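Local atomic coordinates of triosephosphate isomerase (Trichomonas vaginalis, PDB entry 4O4V), a protein that probably catalyses the interconversion of D-glyceraldehyde 3-phosphate and dihydroxyacetone phosphate in glycolysis and gluconeogenesis, working as a homodimer. Residues A[233-236]-A[237-240]; A[239-242]-A[243-247]. All coordinates share one frame; numbering follows the deposited sequence.

Contact 1 of 2, residues A[233-236]-A[237-240]; sequences GGAS and LEPG
Leu237 N donates to Gly234 O over 3.1 Å, a nearly straight bond at 163° on hydrogen. Next, Glu238 N reaches back to Ala235 O over the same length but on a more bent path. Both donors sit well above the plane of the carbonyl they use, as expected where the chain is wound so tightly that each bond spans three residues. Ser236 N to Gly233 O, one residue earlier, starts this run of three such bonds, which makes the short 3-10 segment after strand 229-232. In the TIM barrel this is the loop after the eighth strand and, as in other triosephosphate isomerases, its paired glycines, Gly233 and Gly234, probably help to receive the substrate phosphate. The Glu238 side chain folds back along the turn. Its CG lies anti to the carbonyl carbon (chi1 -58°) and the chain runs on extended, which carries CG past Gly234 O at 3.7 Å and brings OE1 to 3.5 Å from Ala235 CA. Ala235 CB meets the same carboxylate oxygen less closely. Leu237 rests its CB against Gly234 O at 3.6 Å, while its side chain, like that of Ser236, packs on Trp10.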
loop_
_atom_site.group_PDB
_atom_site.type_symbol
_atom_site.label_atom_id
_atom_site.label_comp_id
_atom_site.label_asym_id
_atom_site.label_seq_id
_atom_site.Cartn_x
_atom_site.Cartn_y
_atom_site.Cartn_z
ATOM N N GLY A 233 2.937 -3.566 -18.974
ATOM C CA GLY A 233 2.166 -4.368 -18.037
ATOM C C GLY A 233 2.652 -5.801 -17.971
ATOM O O GLY A 233 3.792 -6.083 -17.588
ATOM N N GLY A 234 1.809 -6.741 -18.367
ATOM C CA GLY A 234 2.071 -8.148 -18.180
ATOM C C GLY A 234 3.347 -8.681 -18.794
ATOM O O GLY A 234 3.944 -9.598 -18.247
ATOM N N ALA A 235 3.783 -8.131 -19.926
ATOM C CA ALA A 235 5.030 -8.582 -20.521
ATOM C C ALA A 235 6.253 -8.326 -19.639
ATOM O O ALA A 235 7.304 -8.903 -19.865
ATOM C CB ALA A 235 5.215 -8.035 -21.909
ATOM N N SER A 236 6.118 -7.428 -18.667
ATOM C CA SER A 236 7.155 -7.162 -17.664
ATOM C C SER A 236 7.626 -8.416 -16.941
ATOM O O SER A 236 8.781 -8.518 -16.536
ATOM C CB SER A 236 6.694 -6.120 -16.616
ATOM O OG SER A 236 6.263 -4.911 -17.202
ATOM N N LEU A 237 6.716 -9.369 -16.769
ATOM C CA LEU A 237 6.924 -10.577 -15.992
ATOM C C LEU A 237 7.447 -11.708 -16.871
ATOM O O LEU A 237 7.594 -12.832 -16.402
ATOM C CB LEU A 237 5.582 -11.019 -15.374
ATOM C CG LEU A 237 4.908 -9.979 -14.473
ATOM C CD1 LEU A 237 3.517 -10.428 -14.064
ATOM C CD2 LEU A 237 5.748 -9.723 -13.238
ATOM N N GLU A 238 7.770 -11.408 -18.124
ATOM C CA GLU A 238 8.041 -12.446 -19.136
ATOM C C GLU A 238 9.343 -12.143 -19.868
ATOM O O GLU A 238 9.781 -11.008 -19.888
ATOM C CB GLU A 238 6.908 -12.468 -20.174
ATOM C CG GLU A 238 5.513 -12.718 -19.607
ATOM C CD GLU A 238 4.391 -12.612 -20.635
ATOM O OE1 GLU A 238 4.480 -11.819 -21.603
ATOM O OE2 GLU A 238 3.383 -13.339 -20.455
ATOM N N PRO A 239 9.938 -13.147 -20.532
ATOM C CA PRO A 239 11.152 -12.851 -21.304
ATOM C C PRO A 239 10.945 -11.797 -22.397
ATOM O O PRO A 239 11.894 -11.088 -22.775
ATOM C CB PRO A 239 11.543 -14.213 -21.899
ATOM C CG PRO A 239 10.920 -15.215 -20.996
ATOM C CD PRO A 239 9.654 -14.592 -20.453
ATOM N N GLY A 240 9.717 -11.646 -22.874
ATOM C CA GLY A 240 9.409 -10.647 -23.889
ATOM C C GLY A 240 9.666 -9.208 -23.441
ATOM O O GLY A 240 9.743 -8.303 -24.298
#

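Contact 2 of 2, residues A[239-242]-A[243-247]; sequences PGFI and NIVNS
The short helix 240-246, last of the TIM barrel, holds this contact together with three i to i+4 backbone bonds: Ile244 N to Gly240 O, Val245 N to Phe241 O at 2.9 Å, and Asn246 N to Ile242 O. The middle one is the straightest, at 170° on hydrogen. On the inner side, Val245 lays its CG2 methyl over one face of the Phe241 ring in a CH-pi contact, 4.0 Å from the centroid and displaced toward the rim, so that CE2 is the nearest ring atom at 3.7 Å. Phe241 turns its ring forward along the helix because CG stands anti to the backbone N (chi1 -174°); with its other methyl, CG1, anti to the backbone N (chi1 166°), Val245 sends CG2 back along the helix and over the ring. Ile242 and Asn246 run side by side on another flank, with Ile242 CG2 3.7 Å from Asn246 ND2. That amide is held at both ends from outside: OD1 accepts from Glu33 N and ND2 donates to Lys31 O. Asn243 bends back over the first turn, its OD1 3.5 Å from Gly240 CA. Further along, Ser247 returns to Ile244 O twice, through N and through OG, the hydroxyl bond being 2.7 Å long and on a lone pair in the carbonyl plane. Phe241 and Val245 both press on Val6 of strand 5-9; Ile244 packs on Phe230 and Val232 of strand 229-232 and on Cys218 of helix 218-222, and Ser247 also lies against that helix.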
loop_
_atom_site.group_PDB
_atom_site.type_symbol
_atom_site.label_atom_id
_atom_site.label_comp_id
_atom_site.label_asym_id
_atom_site.label_seq_id
_atom_site.Cartn_x
_atom_site.Cartn_y
_atom_site.Cartn_z
ATOM N N PRO A 239 9.938 -13.147 -20.532
ATOM C CA PRO A 239 11.152 -12.851 -21.304
ATOM C C PRO A 239 10.945 -11.797 -22.397
ATOM O O PRO A 239 11.894 -11.088 -22.775
ATOM C CB PRO A 239 11.543 -14.213 -21.899
ATOM C CG PRO A 239 10.920 -15.215 -20.996
ATOM C CD PRO A 239 9.654 -14.592 -20.453
ATOM N N GLY A 240 9.717 -11.646 -22.874
ATOM C CA GLY A 240 9.409 -10.647 -23.889
ATOM C C GLY A 240 9.666 -9.208 -23.441
ATOM O O GLY A 240 9.743 -8.303 -24.298
ATOM N N PHE A 241 9.796 -8.959 -22.135
ATOM C CA PHE A 241 10.198 -7.648 -21.677
ATOM C C PHE A 241 11.474 -7.201 -22.378
ATOM O O PHE A 241 11.626 -6.026 -22.713
ATOM C CB PHE A 241 10.404 -7.656 -20.153
ATOM C CG PHE A 241 10.693 -6.312 -19.565
ATOM C CD1 PHE A 241 9.756 -5.279 -19.676
ATOM C CD2 PHE A 241 11.914 -6.038 -18.940
ATOM C CE1 PHE A 241 10.004 -4.027 -19.151
ATOM C CE2 PHE A 241 12.156 -4.787 -18.395
ATOM C CZ PHE A 241 11.221 -3.773 -18.500
ATOM N N ILE A 242 12.401 -8.119 -22.634
ATOM C CA ILE A 242 13.683 -7.742 -23.228
ATOM C C ILE A 242 13.482 -7.268 -24.675
ATOM O O ILE A 242 14.148 -6.352 -25.130
ATOM C CB ILE A 242 14.712 -8.897 -23.097
ATOM C CG1 ILE A 242 14.768 -9.351 -21.621
ATOM C CG2 ILE A 242 16.044 -8.455 -23.659
ATOM C CD1 ILE A 242 14.984 -8.223 -20.607
ATOM N N ASN A 243 12.589 -7.926 -25.419
ATOM C CA ASN A 243 12.254 -7.459 -26.751
ATOM C C ASN A 243 11.762 -6.037 -26.716
ATOM O O ASN A 243 12.099 -5.224 -27.573
ATOM C CB ASN A 243 11.174 -8.333 -27.385
ATOM C CG ASN A 243 11.610 -9.734 -27.566
ATOM O OD1 ASN A 243 11.628 -10.520 -26.618
ATOM N ND2 ASN A 243 11.964 -10.085 -28.791
ATOM N N ILE A 244 10.945 -5.710 -25.732
ATOM C CA ILE A 244 10.397 -4.372 -25.600
ATOM C C ILE A 244 11.499 -3.364 -25.248
ATOM O O ILE A 244 11.554 -2.290 -25.822
ATOM C CB ILE A 244 9.230 -4.350 -24.607
ATOM C CG1 ILE A 244 8.111 -5.286 -25.062
ATOM C CG2 ILE A 244 8.726 -2.968 -24.431
ATOM C CD1 ILE A 244 7.081 -5.625 -23.989
ATOM N N VAL A 245 12.357 -3.702 -24.287
ATOM C CA VAL A 245 13.510 -2.857 -23.979
ATOM C C VAL A 245 14.319 -2.557 -25.243
ATOM O O VAL A 245 14.734 -1.407 -25.507
ATOM C CB VAL A 245 14.386 -3.538 -22.917
ATOM C CG1 VAL A 245 15.750 -2.875 -22.814
ATOM C CG2 VAL A 245 13.637 -3.544 -21.583
ATOM N N ASN A 246 14.513 -3.579 -26.053
ATOM C CA ASN A 246 15.352 -3.492 -27.238
ATOM C C ASN A 246 14.685 -2.839 -28.439
ATOM O O ASN A 246 15.341 -2.573 -29.452
ATOM C CB ASN A 246 15.908 -4.877 -27.583
ATOM C CG ASN A 246 16.996 -5.310 -26.612
ATOM O OD1 ASN A 246 17.509 -4.480 -25.879
ATOM N ND2 ASN A 246 17.326 -6.587 -26.593
ATOM N N SER A 247 13.398 -2.510 -28.320
ATOM C CA SER A 247 12.698 -1.795 -29.384
ATOM C C SER A 247 13.221 -0.374 -29.553
ATOM O O SER A 247 12.900 0.285 -30.534
ATOM C CB SER A 247 11.190 -1.801 -29.130
ATOM O OG SER A 247 10.822 -0.965 -28.060
#

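Contact 1 comes first along the chain and contact 2 continues it, the two sharing Pro239 and Gly240, with centres 8 Å apart. Together they trace the path from strand 229-232 through a 3-10 turn into helix 240-246, the closing beta-alpha unit of the barrel. The chain doubles back, so the two parts touch directly: Ala235 CB packs on Ile244 CD1 at 3.7 Å, and Ser236 CA lies 3.8 Å from Phe241 CD1. The helix thus lies against the turn that precedes it as well as against strands 5-9 and 229-232, the first and eighth of the barrel, which pair where it closes. This ties a loop that probably binds phosphate, as in relatives, to the barrel's outer layer.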